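Local coordinates for HP0420 homologue (Helicobacter felis, PDB 3LW3), which is a hotdog-fold protein of unassigned activity that may act on acyl thioesters, as many proteins of this fold do, at the interface of chains A and B. Sequence-based numbering; all coordinates share one arbitrary frame. Chains: chain A/B, HP0420 homologue.

Contact 1: the interface of chains A and B. Residues chain A 50-51; chain B 18-20, 75, 77, 136.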
loop_
_atom_site.group_PDB
_atom_site.type_symbol
_atom_site.label_atom_id
_atom_site.label_comp_id
_atom_site.label_asym_id
_atom_site.label_seq_id
_atom_site.Cartn_x
_atom_site.Cartn_y
_atom_site.Cartn_z
ATOM N N CYS A 50 -7.980 7.237 -3.598
ATOM C CA CYS A 50 -8.363 6.304 -4.643
ATOM C C CYS A 50 -9.715 6.741 -5.192
ATOM O O CYS A 50 -9.885 6.882 -6.406
ATOM C CB CYS A 50 -8.460 4.867 -4.077
ATOM S SG CYS A 50 -9.531 3.737 -5.010
ATOM N N GLU A 51 -10.683 6.927 -4.298
ATOM C CA GLU A 51 -11.973 7.514 -4.663
ATOM C C GLU A 51 -12.310 8.630 -3.681
ATOM O O GLU A 51 -11.563 8.901 -2.741
ATOM C CB GLU A 51 -13.095 6.463 -4.790
ATOM C CG GLU A 51 -13.079 5.540 -6.101
ATOM C CD GLU A 51 -12.917 4.038 -5.689
ATOM O OE1 GLU A 51 -12.736 3.816 -4.463
ATOM O OE2 GLU A 51 -12.979 3.067 -6.511
ATOM N N VAL B 18 -12.573 1.694 -11.380
ATOM C CA VAL B 18 -12.105 1.759 -10.003
ATOM C C VAL B 18 -11.075 2.884 -9.801
ATOM O O VAL B 18 -10.387 3.291 -10.724
ATOM C CB VAL B 18 -11.565 0.356 -9.577
ATOM C CG1 VAL B 18 -10.277 0.064 -10.313
ATOM C CG2 VAL B 18 -11.463 0.230 -8.057
ATOM N N CYS B 19 -10.973 3.377 -8.572
ATOM C CA CYS B 19 -10.020 4.426 -8.216
ATOM C C CYS B 19 -10.026 5.618 -9.169
ATOM O O CYS B 19 -8.999 6.055 -9.669
ATOM C CB CYS B 19 -8.607 3.866 -8.033
ATOM S SG CYS B 19 -8.435 2.864 -6.463
ATOM N N THR B 20 -11.208 6.173 -9.373
ATOM C CA THR B 20 -11.295 7.297 -10.276
ATOM C C THR B 20 -10.477 8.525 -9.850
ATOM O O THR B 20 -10.143 9.341 -10.706
ATOM C CB THR B 20 -12.749 7.686 -10.603
ATOM O OG1 THR B 20 -13.426 8.172 -9.435
ATOM C CG2 THR B 20 -13.483 6.469 -11.198
ATOM N N LYS B 75 -16.874 -0.818 -9.608
ATOM C CA LYS B 75 -17.187 0.491 -9.035
ATOM C C LYS B 75 -17.017 0.548 -7.498
ATOM O O LYS B 75 -16.058 1.155 -6.950
ATOM C CB LYS B 75 -18.638 0.836 -9.447
ATOM C CG LYS B 75 -19.138 2.273 -9.141
ATOM C CD LYS B 75 -20.598 2.496 -9.653
ATOM C CE LYS B 75 -21.326 3.628 -8.876
ATOM N NZ LYS B 75 -22.604 4.094 -9.522
ATOM N N SER B 77 -15.843 -1.001 -4.831
ATOM C CA SER B 77 -14.988 -2.031 -4.238
ATOM C C SER B 77 -13.925 -1.430 -3.317
ATOM O O SER B 77 -13.453 -0.298 -3.546
ATOM C CB SER B 77 -14.335 -2.887 -5.329
ATOM O OG SER B 77 -13.431 -2.143 -6.152
ATOM N N ARG B 136 -21.135 4.446 1.500
ATOM C CA ARG B 136 -20.743 3.200 2.191
ATOM C C ARG B 136 -21.007 3.032 3.685
ATOM O O ARG B 136 -20.385 3.640 4.477
ATOM C CB ARG B 136 -19.275 2.853 2.067
ATOM C CG ARG B 136 -18.278 3.812 1.434
ATOM C CD ARG B 136 -17.022 3.011 1.048
ATOM N NE ARG B 136 -16.513 3.528 -0.165
ATOM C CZ ARG B 136 -16.680 2.985 -1.323
ATOM N NH1 ARG B 136 -17.280 1.851 -1.346
ATOM N NH2 ARG B 136 -16.245 3.611 -2.420
#

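Contact 2: the interface of chains A and B. Residues chain A 19, 21-22, 27, 62, 65-66, 69; chain B 49-50, 56.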
loop_
_atom_site.group_PDB
_atom_site.type_symbol
_atom_site.label_atom_id
_atom_site.label_comp_id
_atom_site.label_asym_id
_atom_site.label_seq_id
_atom_site.Cartn_x
_atom_site.Cartn_y
_atom_site.Cartn_z
ATOM N N CYS A 19 14.408 5.201 7.653
ATOM C CA CYS A 19 13.770 6.024 6.625
ATOM C C CYS A 19 14.279 7.473 6.568
ATOM O O CYS A 19 13.472 8.409 6.560
ATOM C CB CYS A 19 12.261 6.037 6.829
ATOM S SG CYS A 19 11.460 4.532 6.303
ATOM N N ARG A 21 15.239 9.120 4.125
ATOM C CA ARG A 21 14.846 9.843 2.910
ATOM C C ARG A 21 13.342 10.052 2.797
ATOM O O ARG A 21 12.867 10.618 1.818
ATOM C CB ARG A 21 15.368 9.149 1.644
ATOM C CG ARG A 21 16.900 9.243 1.435
ATOM C CD ARG A 21 17.321 10.520 0.666
ATOM N NE ARG A 21 17.706 10.297 -0.744
ATOM C CZ ARG A 21 17.045 10.797 -1.790
ATOM N NH1 ARG A 21 15.923 11.500 -1.596
ATOM N NH2 ARG A 21 17.486 10.583 -3.040
ATOM N N LEU A 22 12.584 9.642 3.803
ATOM C CA LEU A 22 11.127 9.621 3.649
ATOM C C LEU A 22 10.459 10.993 3.806
ATOM O O LEU A 22 10.728 11.703 4.760
ATOM C CB LEU A 22 10.500 8.624 4.616
ATOM C CG LEU A 22 9.005 8.350 4.455
ATOM C CD1 LEU A 22 8.743 7.024 3.772
ATOM C CD2 LEU A 22 8.450 8.304 5.832
ATOM N N CYS A 27 3.417 10.855 3.822
ATOM C CA CYS A 27 3.249 9.599 4.569
ATOM C C CYS A 27 2.485 9.859 5.858
ATOM O O CYS A 27 1.308 9.660 5.909
ATOM C CB CYS A 27 4.616 8.951 4.851
ATOM S SG CYS A 27 4.571 7.375 5.726
ATOM N N GLY A 62 1.486 2.588 3.896
ATOM C CA GLY A 62 2.692 3.404 3.985
ATOM C C GLY A 62 2.827 3.994 5.395
ATOM O O GLY A 62 3.897 3.915 6.001
ATOM N N SER A 65 3.548 1.199 7.890
ATOM C CA SER A 65 4.907 0.750 7.617
ATOM C C SER A 65 5.932 1.644 8.301
ATOM O O SER A 65 6.903 1.152 8.916
ATOM C CB SER A 65 5.172 0.735 6.090
ATOM O OG SER A 65 4.424 -0.336 5.461
ATOM N N PHE A 66 5.734 2.959 8.162
ATOM C CA PHE A 66 6.604 3.935 8.802
ATOM C C PHE A 66 6.549 3.759 10.325
ATOM O O PHE A 66 7.596 3.677 10.967
ATOM C CB PHE A 66 6.195 5.334 8.361
ATOM C CG PHE A 66 7.040 6.437 8.946
ATOM C CD1 PHE A 66 8.421 6.325 9.019
ATOM C CD2 PHE A 66 6.431 7.628 9.373
ATOM C CE1 PHE A 66 9.199 7.416 9.541
ATOM C CE2 PHE A 66 7.160 8.651 9.885
ATOM C CZ PHE A 66 8.545 8.541 9.982
ATOM N N LEU A 69 8.572 0.534 11.319
ATOM C CA LEU A 69 10.021 0.767 11.236
ATOM C C LEU A 69 10.538 1.626 12.390
ATOM O O LEU A 69 11.584 1.352 12.942
ATOM C CB LEU A 69 10.376 1.407 9.879
ATOM C CG LEU A 69 10.286 0.338 8.774
ATOM C CD1 LEU A 69 10.205 0.949 7.330
ATOM C CD2 LEU A 69 11.471 -0.624 8.904
ATOM N N LEU B 49 11.117 7.151 -1.768
ATOM C CA LEU B 49 12.174 6.472 -0.999
ATOM C C LEU B 49 11.939 6.491 0.505
ATOM O O LEU B 49 11.502 7.509 1.073
ATOM C CB LEU B 49 13.520 7.147 -1.277
ATOM C CG LEU B 49 14.045 6.911 -2.691
ATOM C CD1 LEU B 49 15.242 7.820 -2.951
ATOM C CD2 LEU B 49 14.383 5.453 -2.972
ATOM N N CYS B 50 12.235 5.364 1.153
ATOM C CA CYS B 50 12.367 5.322 2.607
ATOM C C CYS B 50 13.815 5.622 2.931
ATOM O O CYS B 50 14.102 6.559 3.671
ATOM C CB CYS B 50 11.991 3.947 3.128
ATOM S SG CYS B 50 12.498 3.581 4.830
ATOM N N HIS B 56 9.985 2.997 -0.223
ATOM C CA HIS B 56 9.084 2.748 0.888
ATOM C C HIS B 56 8.002 1.703 0.600
ATOM O O HIS B 56 7.388 1.704 -0.504
ATOM C CB HIS B 56 8.378 4.031 1.282
ATOM C CG HIS B 56 7.732 3.940 2.622
ATOM N ND1 HIS B 56 6.414 4.237 2.848
ATOM C CD2 HIS B 56 8.247 3.570 3.816
ATOM C CE1 HIS B 56 6.142 4.063 4.135
ATOM N NE2 HIS B 56 7.243 3.676 4.738
#

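Contact 3: the interface of chains A and B. Residues chain A 51, 53-54, 89; chain B 77-78, 136.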
loop_
_atom_site.group_PDB
_atom_site.type_symbol
_atom_site.label_atom_id
_atom_site.label_comp_id
_atom_site.label_asym_id
_atom_site.label_seq_id
_atom_site.Cartn_x
_atom_site.Cartn_y
_atom_site.Cartn_z
ATOM N N GLU A 51 -10.683 6.927 -4.298
ATOM C CA GLU A 51 -11.973 7.514 -4.663
ATOM C C GLU A 51 -12.310 8.630 -3.681
ATOM O O GLU A 51 -11.563 8.901 -2.741
ATOM C CB GLU A 51 -13.095 6.463 -4.790
ATOM C CG GLU A 51 -13.079 5.540 -6.101
ATOM C CD GLU A 51 -12.917 4.038 -5.689
ATOM O OE1 GLU A 51 -12.736 3.816 -4.463
ATOM O OE2 GLU A 51 -12.979 3.067 -6.511
ATOM N N ASP A 53 -14.184 9.153 -1.291
ATOM C CA ASP A 53 -14.365 8.863 0.112
ATOM C C ASP A 53 -13.514 7.647 0.552
ATOM O O ASP A 53 -13.824 6.994 1.555
ATOM C CB ASP A 53 -15.854 8.596 0.331
ATOM C CG ASP A 53 -16.400 7.544 -0.641
ATOM O OD1 ASP A 53 -15.775 7.315 -1.720
ATOM O OD2 ASP A 53 -17.446 6.920 -0.339
ATOM N N VAL A 54 -12.435 7.359 -0.188
ATOM C CA VAL A 54 -11.551 6.215 0.103
ATOM C C VAL A 54 -10.083 6.554 -0.180
ATOM O O VAL A 54 -9.670 6.728 -1.341
ATOM C CB VAL A 54 -11.881 4.977 -0.747
ATOM C CG1 VAL A 54 -10.985 3.829 -0.336
ATOM C CG2 VAL A 54 -13.344 4.583 -0.614
ATOM N N PRO A 89 -12.962 2.234 5.461
ATOM C CA PRO A 89 -12.354 3.203 4.530
ATOM C C PRO A 89 -12.035 4.448 5.318
ATOM O O PRO A 89 -12.697 4.760 6.322
ATOM C CB PRO A 89 -13.466 3.528 3.539
ATOM C CG PRO A 89 -14.662 2.801 3.998
ATOM C CD PRO A 89 -14.421 2.175 5.334
ATOM N N SER B 77 -15.843 -1.001 -4.831
ATOM C CA SER B 77 -14.988 -2.031 -4.238
ATOM C C SER B 77 -13.925 -1.430 -3.317
ATOM O O SER B 77 -13.453 -0.298 -3.546
ATOM C CB SER B 77 -14.335 -2.887 -5.329
ATOM O OG SER B 77 -13.431 -2.143 -6.152
ATOM N N LEU B 78 -13.549 -2.203 -2.303
ATOM C CA LEU B 78 -12.528 -1.840 -1.321
ATOM C C LEU B 78 -11.620 -3.020 -1.093
ATOM O O LEU B 78 -12.076 -4.155 -0.958
ATOM C CB LEU B 78 -13.159 -1.525 0.046
ATOM C CG LEU B 78 -13.982 -0.254 0.189
ATOM C CD1 LEU B 78 -14.669 -0.209 1.561
ATOM C CD2 LEU B 78 -13.132 0.983 0.002
ATOM N N ARG B 136 -21.135 4.446 1.500
ATOM C CA ARG B 136 -20.743 3.200 2.191
ATOM C C ARG B 136 -21.007 3.032 3.685
ATOM O O ARG B 136 -20.385 3.640 4.477
ATOM C CB ARG B 136 -19.275 2.853 2.067
ATOM C CG ARG B 136 -18.278 3.812 1.434
ATOM C CD ARG B 136 -17.022 3.011 1.048
ATOM N NE ARG B 136 -16.513 3.528 -0.165
ATOM C CZ ARG B 136 -16.680 2.985 -1.323
ATOM N NH1 ARG B 136 -17.280 1.851 -1.346
ATOM N NH2 ARG B 136 -16.245 3.611 -2.420
#

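Contact 1: the interface of chains A and B
A:Cys50 and B:Cys19 meet tip to tip in an intermolecular disulfide, SG to SG 2.0 Å, that ties the two copies covalently. The two sulfurs reach it by different turns: in A:Cys50 SG lies anti to the backbone N (chi1 156°), whereas in B:Cys19 it lies anti to the carbonyl carbon, beside its own N. The B:Cys19 amide is taken by A:Glu51, the next residue along chain A. The A:Glu51 chain bends at chi2 (119°) and runs past the B:Cys19 backbone, its CD 3.9 Å from B:Cys19 CA. B:Cys19 N then donates to the carboxylate oxygen A:Glu51 OE2 over 2.9 Å; the N-H comes from above the carboxylate plane, 52° out of it. Methyl CG2 of B:Val18 packs against the same oxygen at 3.6 Å. The other oxygen, OE1, faces B:Arg136, whose side chain crosses at about a right angle; NH2 stays 4.1 Å away, so the opposite charges may attract without touching. The disulfide and this hydrogen bond thus hold neighbouring residues of both chains. In the hotdog fold, the A:Cys50-A:Glu51 segment precedes helix 57-72, and B:Cys19 lies in the loop before 3-10 helix 24-26, near the start of strand 77-86.

Contact 2: the interface of chains A and B
B:His56 pushes its imidazole into chain A beneath A:Leu22, and this is the tightly packed part of the contact. Methyl CD1 of A:Leu22 sits over the centre of the ring, 3.5 Å from the centroid, in a CH-pi contact. The ring is swung there with CG anti to the backbone N (chi1 -165°), and its far edge points at helix 57-72 of chain A. There CE1 packs against A:Gly62 CA at 3.5 Å, while the A:Phe66 backbone N lies in the ring plane at the edge. A:Ser65 CB and A:Cys27 SG each lie 4.0 Å from B:His56 CE1. The second methyl of A:Leu22, CD2, covers the centre of one face of the A:Phe66 ring, so its two methyls reach two different rings, lying in the angle between them. Beside them A:Cys19 SG and B:Cys50 SG are joined in a disulfide, and the B:Cys50 carbonyl O accepts a hydrogen bond from A:Arg21 N, 2.8 Å long. The looser side is the A:Arg21 side chain, bent at chi2 and chi3, lying alongside B:Leu49 and pointing the same way. Methyl CD1 of B:Leu49 rests over the rim of the guanidinium, 3.6 Å from NH2, an apolar touch with little directional hold. The disulfide links the chains covalently in this crystal, and the site brings B:His56 against the partner's helix, where hotdog enzymes commonly place their active sites.

Contact 3: the interface of chains A and B
The guanidinium of B:Arg136 reaches over A:Val54 and past the carboxylate of A:Asp53. NE forms a long salt bridge to A:Asp53 OD2, 3.5 Å, with the two flat groups turned 32° apart, so they meet obliquely rather than as a paired, coplanar fork. Methyl CG2 of A:Val54 touches the same nitrogen at 3.4 Å, its side chain crossing the arginine at about a right angle. Farther back along the arginine, CD packs on the ring carbon CG of A:Pro89, 3.8 Å away. Behind the arginine on chain B, B:Leu78 CD2 stands off one guanidinium face, toward its rim, and itself crosses to A:Val54 CG1, 3.6 Å. Its other methyl, CD1, lies 3.9 Å from A:Pro89 CG, so the leucine fills in between valine and proline. A:Asp53 turns its carboxylate toward the arginine with CG between its backbone N and carbonyl carbon (chi1 52°). B:Arg136 has a nearly eclipsed chi1 (7°), so its details deserve caution. In the fold, A:Val54 belongs to short strand 54-55 just ahead of helix 57-72, A:Pro89 follows strand 77-86, and B:Leu78 lies near the start of that strand in the partner, while B:Arg136 begins a short modelled tail segment after a break beyond strand 121-132.

Contacts 1 and 3 are neighbours, their C-alpha centres about 6 Å apart, and they share A:Glu51, B:Ser77 and B:Arg136; together they form one continuous patch in which the segment just before helix 57-72 of chain A meets chain B. The C-alpha centre of contact 2 lies about 25 Å from that of contact 1 and 24 Å from that of contact 3. It carries the two-fold twin of contact 1's disulfide, with the chains exchanged. The two-chain assembly is therefore crosslinked at two separated points, which is consistent with a dimer, though the structure alone does not show whether the crosslinks form in the cell.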